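Local coordinates for protein beta-lactamase (Sphaerobacter thermophilus, PDB 4EWF) that probably hydrolyses beta-lactams to substituted beta-amino acids, as expected of a class A beta-lactamase, at residues A[165-170]-A[240-245]; A[29-34]-A[39-44]; A[198-203]-A[217-222]; A[213-218]-A[224-229]. One frame throughout, in Å; residues are numbered along the deposited sequence.

Contact 1: residues A[165-170]-A[240-245]; sequences DDYALA and AVFTEN
Tyr167 on the helix and Phe242 on the strand meet as an offset edge-to-face pair. Phe242 turns an edge toward the face of Tyr167. The ring centroids are 5.8 Å apart and the planes stand at 65°. The leading atom of the phenylalanine is CZ, which lies 4.0 Å from Tyr167 CG. CZ is equally close to Tyr167 CD2, so the touch falls at the inner end of the tyrosine ring and not at its hydroxyl. The CE2 corner of Phe242 also rests near Tyr167 CB. The CB bond of Phe242 points toward the helix; CG, anti to the carbonyl carbon (chi1 -69°), lies beside the backbone N.

Ala240 sits two residues earlier on the same face of the strand. Its methyl fits against the helix backbone where Tyr167 is followed by Ala168. Ala240 CB is 3.9 Å from Ala168 N and 4.2 Å from Tyr167 CB. The methyls of Ala168 and Ala240 also meet, CB to CB at 4.3 Å. These small side chains let the backbones come close, with 5.5 Å between the CA atoms of Ala168 and Ala240.

The side chains that meet are apolar where they touch, and all four residues are buried. Val227 of the neighbouring strand 223-232 touches both rings, and Ala162 also packs on both. The axes of helix 165-170 and strand 240-244 approach to 7.8 Å, with N-to-C directions at 147°. This is helix-on-sheet packing: helix 164-175 lies on one face of the five-stranded antiparallel sheet, as in the alpha-beta-alpha sandwich of class A beta-lactamases.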
loop_
_atom_site.group_PDB
_atom_site.type_symbol
_atom_site.label_atom_id
_atom_site.label_comp_id
_atom_site.label_asym_id
_atom_site.label_seq_id
_atom_site.Cartn_x
_atom_site.Cartn_y
_atom_site.Cartn_z
ATOM N N ASP A 165 -3.108 9.218 -6.988
ATOM C CA ASP A 165 -2.368 9.224 -8.257
ATOM C C ASP A 165 -0.949 8.674 -8.102
ATOM O O ASP A 165 -0.498 7.844 -8.906
ATOM C CB ASP A 165 -2.239 10.647 -8.835
ATOM C CG ASP A 165 -3.512 11.127 -9.523
ATOM O OD1 ASP A 165 -4.454 10.322 -9.718
ATOM O OD2 ASP A 165 -3.566 12.325 -9.861
ATOM N N ASP A 166 -0.232 9.178 -7.103
ATOM C CA ASP A 166 1.148 8.758 -6.878
ATOM C C ASP A 166 1.249 7.267 -6.555
ATOM O O ASP A 166 2.143 6.580 -7.041
ATOM C CB ASP A 166 1.777 9.559 -5.731
ATOM C CG ASP A 166 2.200 10.968 -6.158
ATOM O OD1 ASP A 166 1.933 11.351 -7.326
ATOM O OD2 ASP A 166 2.778 11.698 -5.316
ATOM N N TYR A 167 0.346 6.770 -5.719
ATOM C CA TYR A 167 0.426 5.369 -5.312
ATOM C C TYR A 167 -0.017 4.407 -6.409
ATOM O O TYR A 167 0.439 3.264 -6.463
ATOM C CB TYR A 167 -0.252 5.137 -3.942
ATOM C CG TYR A 167 0.768 5.441 -2.871
ATOM C CD1 TYR A 167 1.487 4.420 -2.278
ATOM C CD2 TYR A 167 1.097 6.760 -2.545
ATOM C CE1 TYR A 167 2.467 4.675 -1.339
ATOM C CE2 TYR A 167 2.097 7.036 -1.602
ATOM C CZ TYR A 167 2.780 5.974 -1.008
ATOM O OH TYR A 167 3.764 6.192 -0.067
ATOM N N ALA A 168 -0.858 4.884 -7.323
ATOM C CA ALA A 168 -1.170 4.087 -8.498
ATOM C C ALA A 168 0.083 3.967 -9.385
ATOM O O ALA A 168 0.385 2.888 -9.893
ATOM C CB ALA A 168 -2.359 4.676 -9.266
ATOM N N LEU A 169 0.839 5.057 -9.542
ATOM C CA LEU A 169 2.088 4.970 -10.308
ATOM C C LEU A 169 3.019 3.933 -9.692
ATOM O O LEU A 169 3.697 3.191 -10.403
ATOM C CB LEU A 169 2.819 6.316 -10.364
ATOM C CG LEU A 169 2.110 7.462 -11.069
ATOM C CD1 LEU A 169 2.888 8.768 -10.873
ATOM C CD2 LEU A 169 1.916 7.136 -12.566
ATOM N N ALA A 170 3.061 3.892 -8.368
ATOM C CA ALA A 170 3.960 2.969 -7.675
ATOM C C ALA A 170 3.619 1.526 -8.012
ATOM O O ALA A 170 4.500 0.725 -8.321
ATOM C CB ALA A 170 3.905 3.190 -6.152
ATOM N N ALA A 240 -5.743 2.322 -5.892
ATOM C CA ALA A 240 -5.182 3.115 -4.802
ATOM C C ALA A 240 -6.303 3.953 -4.178
ATOM O O ALA A 240 -6.788 4.912 -4.777
ATOM C CB ALA A 240 -4.038 4.006 -5.320
ATOM N N VAL A 241 -6.755 3.554 -2.998
ATOM C CA VAL A 241 -7.843 4.265 -2.339
ATOM C C VAL A 241 -7.403 4.735 -0.968
ATOM O O VAL A 241 -6.883 3.955 -0.176
ATOM C CB VAL A 241 -9.084 3.367 -2.197
ATOM C CG1 VAL A 241 -10.202 4.090 -1.446
ATOM C CG2 VAL A 241 -9.554 2.939 -3.583
ATOM N N PHE A 242 -7.581 6.030 -0.718
ATOM C CA PHE A 242 -7.306 6.634 0.577
ATOM C C PHE A 242 -8.602 7.154 1.155
ATOM O O PHE A 242 -9.414 7.731 0.430
ATOM C CB PHE A 242 -6.275 7.766 0.422
ATOM C CG PHE A 242 -4.903 7.257 0.060
ATOM C CD1 PHE A 242 -3.900 7.193 1.015
ATOM C CD2 PHE A 242 -4.643 6.774 -1.216
ATOM C CE1 PHE A 242 -2.631 6.699 0.694
ATOM C CE2 PHE A 242 -3.375 6.272 -1.551
ATOM C CZ PHE A 242 -2.369 6.231 -0.582
ATOM N N THR A 243 -8.822 6.942 2.453
ATOM C CA THR A 243 -10.021 7.510 3.061
ATOM C C THR A 243 -9.678 8.201 4.372
ATOM O O THR A 243 -8.785 7.782 5.106
ATOM C CB THR A 243 -11.169 6.485 3.310
ATOM O OG1 THR A 243 -10.941 5.773 4.537
ATOM C CG2 THR A 243 -11.332 5.501 2.146
ATOM N N GLU A 244 -10.425 9.253 4.667
ATOM C CA GLU A 244 -10.112 10.117 5.782
ATOM C C GLU A 244 -11.408 10.559 6.445
ATOM O O GLU A 244 -12.358 10.991 5.773
ATOM C CB GLU A 244 -9.327 11.299 5.203
ATOM C CG GLU A 244 -9.157 12.508 6.024
ATOM C CD GLU A 244 -8.408 13.579 5.232
ATOM O OE1 GLU A 244 -7.301 13.278 4.741
ATOM O OE2 GLU A 244 -8.939 14.696 5.077
ATOM N N ASN A 245 -11.451 10.452 7.770
ATOM C CA ASN A 245 -12.601 10.904 8.542
ATOM C C ASN A 245 -13.933 10.221 8.240
ATOM O O ASN A 245 -14.982 10.814 8.472
ATOM C CB ASN A 245 -12.770 12.422 8.399
ATOM C CG ASN A 245 -11.565 13.173 8.898
ATOM O OD1 ASN A 245 -10.998 12.823 9.937
ATOM N ND2 ASN A 245 -11.132 14.174 8.142
#

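Contact 2: residues A[29-34]-A[39-44]; sequences GATIVA and TFRHNG
Ala30 and His42 exchange two backbone hydrogen bonds, and Ile32 and Phe40 exchange two more. Ala30 N reaches His42 O at 2.8 Å. The return bond from His42 N to Ala30 O is 2.9 Å long. Thr31 with Arg41 and Val33 with Thr39 form the non-hydrogen-bonded pairs between and beside them. At these pairs CA-H groups also point at carbonyls, as at Thr31 CA to Phe40 O, 3.3 Å.

Thr31, Val33, Thr39 and Arg41 share one face. The side chains of Thr31 and Arg41 run side by side. Thr31 CG2 is anti to its backbone N, and it touches Arg41 NH1 at 3.5 Å and Thr39 CG2 at 3.9 Å. The Thr39 methyl lies over the centre of the Arg41 guanidinium, on one face of it. The hydroxyl of Thr31 and NH1 of Arg41 both turn to Asp165, by a hydrogen bond from Thr31 and a salt bridge from Arg41 that is modelled doubtfully short.

Ala30, Ile32, Phe40 and His42 share the other face. Phe40 CG is anti to the backbone N (chi1 172°), and the ring lies beside both neighbours across the strand pair. Phe40 CD2 is 4.2 Å from Ile32 CD1, and Phe40 CE2 is 4.3 Å from Ala30 CB.

The two strands form a beta hairpin at one border of the five-stranded sheet. Helix 12-22 packs on the Phe40 face, where His42 also bonds Glu22. Helix 164-175 packs on the Thr31 face, and strand 235-244 pairs with the far side of strand 27-33.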
loop_
_atom_site.group_PDB
_atom_site.type_symbol
_atom_site.label_atom_id
_atom_site.label_comp_id
_atom_site.label_asym_id
_atom_site.label_seq_id
_atom_site.Cartn_x
_atom_site.Cartn_y
_atom_site.Cartn_z
ATOM N N GLY A 29 -10.173 9.434 -1.659
ATOM C CA GLY A 29 -9.334 9.679 -2.824
ATOM C C GLY A 29 -9.141 8.321 -3.472
ATOM O O GLY A 29 -8.848 7.340 -2.781
ATOM N N ALA A 30 -9.323 8.248 -4.787
ATOM C CA ALA A 30 -9.231 6.972 -5.493
ATOM C C ALA A 30 -8.693 7.176 -6.891
ATOM O O ALA A 30 -9.157 8.048 -7.633
ATOM C CB ALA A 30 -10.597 6.300 -5.563
ATOM N N THR A 31 -7.718 6.353 -7.246
ATOM C CA THR A 31 -7.222 6.274 -8.604
ATOM C C THR A 31 -7.198 4.795 -8.957
ATOM O O THR A 31 -6.544 4.003 -8.294
ATOM C CB THR A 31 -5.806 6.899 -8.724
ATOM O OG1 THR A 31 -5.887 8.298 -8.436
ATOM C CG2 THR A 31 -5.250 6.720 -10.130
ATOM N N ILE A 32 -7.934 4.423 -9.993
ATOM C CA ILE A 32 -8.124 3.028 -10.323
ATOM C C ILE A 32 -7.834 2.869 -11.791
ATOM O O ILE A 32 -8.430 3.552 -12.620
ATOM C CB ILE A 32 -9.568 2.583 -10.010
ATOM C CG1 ILE A 32 -9.824 2.661 -8.498
ATOM C CG2 ILE A 32 -9.839 1.171 -10.580
ATOM C CD1 ILE A 32 -11.296 2.636 -8.107
ATOM N N VAL A 33 -6.897 1.995 -12.122
ATOM C CA VAL A 33 -6.511 1.855 -13.512
ATOM C C VAL A 33 -6.992 0.536 -14.083
ATOM O O VAL A 33 -6.613 -0.524 -13.600
ATOM C CB VAL A 33 -4.984 1.953 -13.689
ATOM C CG1 VAL A 33 -4.635 1.976 -15.172
ATOM C CG2 VAL A 33 -4.448 3.203 -12.975
ATOM N N ALA A 34 -7.824 0.608 -15.123
ATOM C CA ALA A 34 -8.350 -0.589 -15.764
ATOM C C ALA A 34 -7.263 -1.267 -16.578
ATOM O O ALA A 34 -6.281 -0.632 -16.963
ATOM C CB ALA A 34 -9.540 -0.228 -16.673
ATOM N N THR A 39 -8.493 5.188 -16.771
ATOM C CA THR A 39 -8.289 5.493 -15.360
ATOM C C THR A 39 -9.436 6.276 -14.730
ATOM O O THR A 39 -9.845 7.332 -15.226
ATOM C CB THR A 39 -6.945 6.238 -15.164
ATOM O OG1 THR A 39 -5.884 5.386 -15.619
ATOM C CG2 THR A 39 -6.721 6.586 -13.690
ATOM N N PHE A 40 -9.978 5.738 -13.648
ATOM C CA PHE A 40 -10.946 6.478 -12.848
ATOM C C PHE A 40 -10.187 7.259 -11.764
ATOM O O PHE A 40 -9.322 6.702 -11.074
ATOM C CB PHE A 40 -11.920 5.514 -12.183
ATOM C CG PHE A 40 -12.836 6.168 -11.183
ATOM C CD1 PHE A 40 -14.085 6.640 -11.573
ATOM C CD2 PHE A 40 -12.453 6.298 -9.855
ATOM C CE1 PHE A 40 -14.932 7.247 -10.648
ATOM C CE2 PHE A 40 -13.288 6.890 -8.921
ATOM C CZ PHE A 40 -14.524 7.368 -9.314
ATOM N N ARG A 41 -10.526 8.536 -11.613
ATOM C CA ARG A 41 -9.907 9.401 -10.617
ATOM C C ARG A 41 -10.984 10.172 -9.858
ATOM O O ARG A 41 -11.884 10.776 -10.457
ATOM C CB ARG A 41 -8.944 10.408 -11.276
ATOM C CG ARG A 41 -7.704 9.796 -11.906
ATOM C CD ARG A 41 -6.660 10.865 -12.305
ATOM N NE ARG A 41 -5.801 10.369 -13.382
ATOM C CZ ARG A 41 -4.644 9.743 -13.189
ATOM N NH1 ARG A 41 -4.188 9.550 -11.962
ATOM N NH2 ARG A 41 -3.935 9.318 -14.222
ATOM N N HIS A 42 -10.882 10.143 -8.537
ATOM C CA HIS A 42 -11.680 10.990 -7.671
ATOM C C HIS A 42 -10.734 11.526 -6.605
ATOM O O HIS A 42 -10.163 10.741 -5.825
ATOM C CB HIS A 42 -12.803 10.180 -7.018
ATOM C CG HIS A 42 -13.597 10.953 -6.015
ATOM N ND1 HIS A 42 -14.681 11.730 -6.367
ATOM C CD2 HIS A 42 -13.461 11.074 -4.672
ATOM C CE1 HIS A 42 -15.181 12.293 -5.280
ATOM N NE2 HIS A 42 -14.455 11.917 -4.242
ATOM N N ASN A 43 -10.546 12.844 -6.580
ATOM C CA ASN A 43 -9.566 13.462 -5.665
ATOM C C ASN A 43 -8.208 12.800 -5.854
ATOM O O ASN A 43 -7.482 12.523 -4.887
ATOM C CB ASN A 43 -10.007 13.308 -4.207
ATOM C CG ASN A 43 -11.139 14.235 -3.836
ATOM O OD1 ASN A 43 -11.258 15.320 -4.386
ATOM N ND2 ASN A 43 -11.973 13.814 -2.884
ATOM N N GLY A 44 -7.882 12.516 -7.109
ATOM C CA GLY A 44 -6.705 11.736 -7.428
ATOM C C GLY A 44 -5.424 12.409 -7.016
ATOM O O GLY A 44 -4.442 11.717 -6.717
#

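Contact 3: residues A[198-203]-A[217-222]; sequences PRRIGR and TGSLTG. With SO4 (sulfate ion), chain E.
The strand that carries the probable KTG motif, Lys216-Thr217-Gly218, is met here by Arg200 from the loop before it. Two nitrogens of the arginine grip one side-chain oxygen, end-on. NH1 and NH2 of Arg200 both bond Ser219 OG, at 3.0 and 2.7 Å, and OG lies within 5° of the guanidinium plane. NH1 also makes a weak bond to Gly218 O, which sits at the same edge. Thr217 CB comes over one face of the group, 3.8 Å from Arg200 NH1. The arginine chain is extended from CG to NE, which carries its end across to the strand.

A bound sulfate, probably from the crystallisation liquor, occupies this site. Thr217 OG1 donates to its O2 at 2.7 Å. Ser219 OG donates to O4 over a very short 2.5 Å, so its exact length is doubtful, while taking both arginine bonds. The serine thus links arginine and anion. Arg200 NH2 stays 3.8 Å from sulfate O4, too far for a direct bond, though its positive charge probably still favours the anion. In class A enzymes the KTG strand borders the active site and the substrate carboxylate binds beside it, so the sulfate may mark that position. Ser52 OG, of the likely SxxK motif, bonds the same sulfate.

The guanidinium is fixed further by Glu253, which makes a salt bridge to NE, and by Asn225 O, which accepts from NH1.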
loop_
_atom_site.group_PDB
_atom_site.type_symbol
_atom_site.label_atom_id
_atom_site.label_comp_id
_atom_site.label_asym_id
_atom_site.label_seq_id
_atom_site.Cartn_x
_atom_site.Cartn_y
_atom_site.Cartn_z
ATOM N N PRO A 198 -7.629 -9.045 4.478
ATOM C CA PRO A 198 -8.406 -9.178 3.236
ATOM C C PRO A 198 -9.682 -8.334 3.184
ATOM O O PRO A 198 -10.508 -8.567 2.298
ATOM C CB PRO A 198 -8.819 -10.648 3.264
ATOM C CG PRO A 198 -9.050 -10.912 4.715
ATOM C CD PRO A 198 -7.962 -10.116 5.439
ATOM N N ARG A 199 -9.846 -7.378 4.093
ATOM C CA ARG A 199 -11.139 -6.719 4.265
ATOM C C ARG A 199 -11.301 -5.474 3.392
ATOM O O ARG A 199 -12.376 -4.866 3.364
ATOM C CB ARG A 199 -11.338 -6.331 5.736
ATOM C CG ARG A 199 -11.397 -7.521 6.692
ATOM C CD ARG A 199 -11.402 -7.049 8.133
ATOM N NE ARG A 199 -11.301 -8.157 9.092
ATOM C CZ ARG A 199 -10.158 -8.764 9.397
ATOM N NH1 ARG A 199 -9.031 -8.386 8.796
ATOM N NH2 ARG A 199 -10.137 -9.750 10.285
ATOM N N ARG A 200 -10.242 -5.081 2.695
ATOM C CA ARG A 200 -10.322 -3.853 1.894
ATOM C C ARG A 200 -10.284 -4.191 0.397
ATOM O O ARG A 200 -11.264 -4.708 -0.146
ATOM C CB ARG A 200 -9.249 -2.845 2.331
ATOM C CG ARG A 200 -9.288 -2.610 3.859
ATOM C CD ARG A 200 -8.245 -1.633 4.387
ATOM N NE ARG A 200 -8.171 -1.716 5.848
ATOM C CZ ARG A 200 -7.375 -0.975 6.616
ATOM N NH1 ARG A 200 -6.567 -0.063 6.076
ATOM N NH2 ARG A 200 -7.390 -1.151 7.936
ATOM N N ILE A 201 -9.164 -3.933 -0.271
ATOM C CA ILE A 201 -9.055 -4.316 -1.679
ATOM C C ILE A 201 -9.372 -5.805 -1.825
ATOM O O ILE A 201 -10.041 -6.236 -2.776
ATOM C CB ILE A 201 -7.651 -4.008 -2.245
ATOM C CG1 ILE A 201 -7.505 -2.504 -2.472
ATOM C CG2 ILE A 201 -7.408 -4.788 -3.537
ATOM C CD1 ILE A 201 -6.080 -2.049 -2.744
ATOM N N GLY A 202 -8.924 -6.599 -0.862
ATOM C CA GLY A 202 -9.063 -8.039 -1.005
ATOM C C GLY A 202 -10.468 -8.598 -0.827
ATOM O O GLY A 202 -10.722 -9.772 -1.107
ATOM N N ARG A 203 -11.395 -7.776 -0.357
ATOM C CA ARG A 203 -12.654 -8.329 0.112
ATOM C C ARG A 203 -13.472 -9.063 -0.950
ATOM O O ARG A 203 -13.978 -10.174 -0.727
ATOM C CB ARG A 203 -13.505 -7.261 0.780
ATOM C CG ARG A 203 -14.766 -7.871 1.355
ATOM C CD ARG A 203 -15.493 -6.891 2.228
ATOM N NE ARG A 203 -16.880 -7.300 2.410
ATOM C CZ ARG A 203 -17.753 -6.629 3.153
ATOM N NH1 ARG A 203 -19.006 -7.068 3.259
ATOM N NH2 ARG A 203 -17.364 -5.517 3.786
ATOM N N THR A 217 -2.020 -2.070 3.094
ATOM C CA THR A 217 -3.003 -1.279 3.812
ATOM C C THR A 217 -2.321 -0.163 4.588
ATOM O O THR A 217 -1.100 -0.176 4.792
ATOM C CB THR A 217 -3.697 -2.151 4.862
ATOM O OG1 THR A 217 -2.685 -2.813 5.640
ATOM C CG2 THR A 217 -4.593 -3.197 4.193
ATOM N N GLY A 218 -3.128 0.782 5.044
ATOM C CA GLY A 218 -2.680 1.821 5.949
ATOM C C GLY A 218 -3.820 2.263 6.849
ATOM O O GLY A 218 -4.946 2.487 6.384
ATOM N N SER A 219 -3.531 2.400 8.139
ATOM C CA SER A 219 -4.556 2.756 9.114
ATOM C C SER A 219 -3.963 3.630 10.205
ATOM O O SER A 219 -2.887 3.339 10.712
ATOM C CB SER A 219 -5.127 1.498 9.776
ATOM O OG SER A 219 -5.409 0.490 8.815
ATOM N N LEU A 220 -4.687 4.689 10.551
ATOM C CA LEU A 220 -4.399 5.553 11.688
ATOM C C LEU A 220 -5.774 5.973 12.161
ATOM O O LEU A 220 -6.754 5.740 11.461
ATOM C CB LEU A 220 -3.652 6.806 11.219
ATOM C CG LEU A 220 -2.146 7.008 11.405
ATOM C CD1 LEU A 220 -1.410 5.745 11.754
ATOM C CD2 LEU A 220 -1.556 7.690 10.180
ATOM N N THR A 221 -5.877 6.616 13.320
ATOM C CA THR A 221 -7.187 7.122 13.721
ATOM C C THR A 221 -7.689 8.104 12.639
ATOM O O THR A 221 -6.937 8.973 12.185
ATOM C CB THR A 221 -7.196 7.698 15.176
ATOM O OG1 THR A 221 -8.315 8.576 15.347
ATOM C CG2 THR A 221 -5.913 8.433 15.494
ATOM N N GLY A 222 -8.926 7.901 12.180
ATOM C CA GLY A 222 -9.509 8.700 11.107
ATOM C C GLY A 222 -8.940 8.422 9.719
ATOM O O GLY A 222 -9.243 9.135 8.756
HETATM S S SO4 E . -2.172 -1.154 8.796
HETATM O O1 SO4 E . -1.629 0.201 8.964
HETATM O O2 SO4 E . -1.387 -1.834 7.760
HETATM O O3 SO4 E . -2.081 -1.894 10.060
HETATM O O4 SO4 E . -3.580 -1.100 8.384
#

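Contact 4: residues A[213-218]-A[224-229]; sequences WGSKTG and VNDVGF. With SO4 (sulfate ion), chain E.
Gly214 with Phe229, Lys216 with Val227 and Gly218 with Asn225 form three hydrogen-bonded pairs of an antiparallel hairpin. Each pair exchanges two backbone bonds. The bond from Lys216 N to Val227 O measures 2.8 Å, and that from Asn225 N to Gly218 O 2.7 Å. The shortest CA spacing is at Ser215 and Gly228, 3.9 Å, where Gly228 has no side chain to keep the strands apart.

One side-chain bond crosses between the strands. Ser215 OG donates to Asp226 OD1 at 2.7 Å, on the syn side and 15° out of the carboxylate plane. Asp226 OD1 also touches the methyl CG2 of Thr217 at 3.3 Å. Asp226 OD2 accepts from Ile201 N.

Lys216 points its end along its own strand. Its chain bends at chi2 (68°) and chi4 (78°), which brings NZ to the carbonyl of the next residue, Thr217 O, at 2.8 Å. NZ also bonds Ser113 OG and lies 3.0 Å from sulfate O2.

Packing is led by Phe229. Its ring lays one face over the backbone of Trp213 and Gly214, with Gly214 N 3.7 Å above the plane and toward the rim. Val227 and Phe229 continue onto helix 164-175.

The chemistry gives a strand pair closed by six backbone bonds, with a buried carboxylate held by a serine and a loop amide. It also places Lys216 between a backbone carbonyl, a serine and an anion, consistent with the active-site role of the KTG lysine in class A enzymes.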
loop_
_atom_site.group_PDB
_atom_site.type_symbol
_atom_site.label_atom_id
_atom_site.label_comp_id
_atom_site.label_asym_id
_atom_site.label_seq_id
_atom_site.Cartn_x
_atom_site.Cartn_y
_atom_site.Cartn_z
ATOM N N TRP A 213 -4.075 -11.342 -5.861
ATOM C CA TRP A 213 -4.166 -9.951 -5.424
ATOM C C TRP A 213 -3.113 -9.690 -4.353
ATOM O O TRP A 213 -2.639 -10.612 -3.682
ATOM C CB TRP A 213 -5.572 -9.610 -4.909
ATOM C CG TRP A 213 -5.880 -10.186 -3.554
ATOM C CD1 TRP A 213 -6.333 -11.450 -3.273
ATOM C CD2 TRP A 213 -5.767 -9.506 -2.297
ATOM N NE1 TRP A 213 -6.501 -11.597 -1.908
ATOM C CE2 TRP A 213 -6.152 -10.422 -1.289
ATOM C CE3 TRP A 213 -5.359 -8.217 -1.925
ATOM C CZ2 TRP A 213 -6.143 -10.082 0.069
ATOM C CZ3 TRP A 213 -5.351 -7.878 -0.579
ATOM C CH2 TRP A 213 -5.743 -8.808 0.405
ATOM N N GLY A 214 -2.725 -8.434 -4.222
ATOM C CA GLY A 214 -1.797 -8.041 -3.176
ATOM C C GLY A 214 -2.059 -6.591 -2.872
ATOM O O GLY A 214 -2.579 -5.859 -3.721
ATOM N N SER A 215 -1.696 -6.153 -1.678
ATOM C CA SER A 215 -1.887 -4.755 -1.344
ATOM C C SER A 215 -1.080 -4.392 -0.105
ATOM O O SER A 215 -0.599 -5.270 0.618
ATOM C CB SER A 215 -3.369 -4.463 -1.099
ATOM O OG SER A 215 -3.736 -4.744 0.248
ATOM N N LYS A 216 -0.911 -3.094 0.110
ATOM C CA LYS A 216 -0.424 -2.591 1.383
ATOM C C LYS A 216 -1.508 -1.686 1.935
ATOM O O LYS A 216 -1.874 -0.673 1.319
ATOM C CB LYS A 216 0.878 -1.792 1.253
ATOM C CG LYS A 216 1.396 -1.288 2.626
ATOM C CD LYS A 216 1.851 -2.484 3.472
ATOM C CE LYS A 216 2.088 -2.102 4.946
ATOM N NZ LYS A 216 0.812 -1.978 5.727
ATOM N N THR A 217 -2.020 -2.070 3.094
ATOM C CA THR A 217 -3.003 -1.279 3.812
ATOM C C THR A 217 -2.321 -0.163 4.588
ATOM O O THR A 217 -1.100 -0.176 4.792
ATOM C CB THR A 217 -3.697 -2.151 4.862
ATOM O OG1 THR A 217 -2.685 -2.813 5.640
ATOM C CG2 THR A 217 -4.593 -3.197 4.193
ATOM N N GLY A 218 -3.128 0.782 5.044
ATOM C CA GLY A 218 -2.680 1.821 5.949
ATOM C C GLY A 218 -3.820 2.263 6.849
ATOM O O GLY A 218 -4.946 2.487 6.384
ATOM N N VAL A 224 -8.120 5.333 6.777
ATOM C CA VAL A 224 -8.167 3.951 6.282
ATOM C C VAL A 224 -7.809 3.910 4.789
ATOM O O VAL A 224 -8.539 4.461 3.949
ATOM C CB VAL A 224 -9.550 3.301 6.554
ATOM C CG1 VAL A 224 -9.582 1.819 6.081
ATOM C CG2 VAL A 224 -9.903 3.400 8.047
ATOM N N ASN A 225 -6.665 3.302 4.468
ATOM C CA ASN A 225 -6.164 3.262 3.091
ATOM C C ASN A 225 -5.867 1.826 2.669
ATOM O O ASN A 225 -5.635 0.957 3.518
ATOM C CB ASN A 225 -4.848 4.071 2.933
ATOM C CG ASN A 225 -4.892 5.442 3.582
ATOM O OD1 ASN A 225 -5.922 6.116 3.586
ATOM N ND2 ASN A 225 -3.742 5.885 4.105
ATOM N N ASP A 226 -5.843 1.586 1.357
ATOM C CA ASP A 226 -5.327 0.330 0.798
ATOM C C ASP A 226 -4.835 0.588 -0.630
ATOM O O ASP A 226 -5.499 1.266 -1.414
ATOM C CB ASP A 226 -6.387 -0.779 0.842
ATOM C CG ASP A 226 -5.778 -2.191 0.843
ATOM O OD1 ASP A 226 -4.538 -2.326 0.986
ATOM O OD2 ASP A 226 -6.545 -3.169 0.697
ATOM N N VAL A 227 -3.655 0.081 -0.953
ATOM C CA VAL A 227 -3.050 0.324 -2.257
ATOM C C VAL A 227 -2.575 -0.999 -2.811
ATOM O O VAL A 227 -1.794 -1.689 -2.164
ATOM C CB VAL A 227 -1.822 1.263 -2.142
ATOM C CG1 VAL A 227 -1.049 1.295 -3.480
ATOM C CG2 VAL A 227 -2.246 2.664 -1.700
ATOM N N GLY A 228 -3.049 -1.386 -3.990
ATOM C CA GLY A 228 -2.616 -2.671 -4.516
ATOM C C GLY A 228 -3.111 -3.023 -5.901
ATOM O O GLY A 228 -3.430 -2.142 -6.702
ATOM N N PHE A 229 -3.173 -4.323 -6.184
ATOM C CA PHE A 229 -3.551 -4.773 -7.503
ATOM C C PHE A 229 -4.387 -6.038 -7.411
ATOM O O PHE A 229 -4.304 -6.794 -6.445
ATOM C CB PHE A 229 -2.300 -5.072 -8.331
ATOM C CG PHE A 229 -1.523 -6.244 -7.821
ATOM C CD1 PHE A 229 -1.729 -7.512 -8.350
ATOM C CD2 PHE A 229 -0.607 -6.090 -6.786
ATOM C CE1 PHE A 229 -1.017 -8.607 -7.874
ATOM C CE2 PHE A 229 0.113 -7.184 -6.305
ATOM C CZ PHE A 229 -0.103 -8.440 -6.838
HETATM S S SO4 E . -2.172 -1.154 8.796
HETATM O O1 SO4 E . -1.629 0.201 8.964
HETATM O O2 SO4 E . -1.387 -1.834 7.760
HETATM O O3 SO4 E . -2.081 -1.894 10.060
HETATM O O4 SO4 E . -3.580 -1.100 8.384
#

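All four contacts involve the one five-stranded antiparallel sheet, ordered 39-42, 27-33, 235-244, 223-232, 212-220. Contact 2 is the hairpin at one border and contact 4 the hairpin at the other, with centres about 14 Å apart. Strand 235-244 of contact 1 lies between them and bonds to both. Contact 3 adjoins contact 4, centres about 7 Å apart, and shares Thr217, Gly218 and the sulfate with it. Along the chain contact 2 closes first; contacts 3 and 4 then fall inside the loop closed by contact 1. The sheet thus connects helix 164-175 and the N-terminal hairpin to the strand that borders the probable active site.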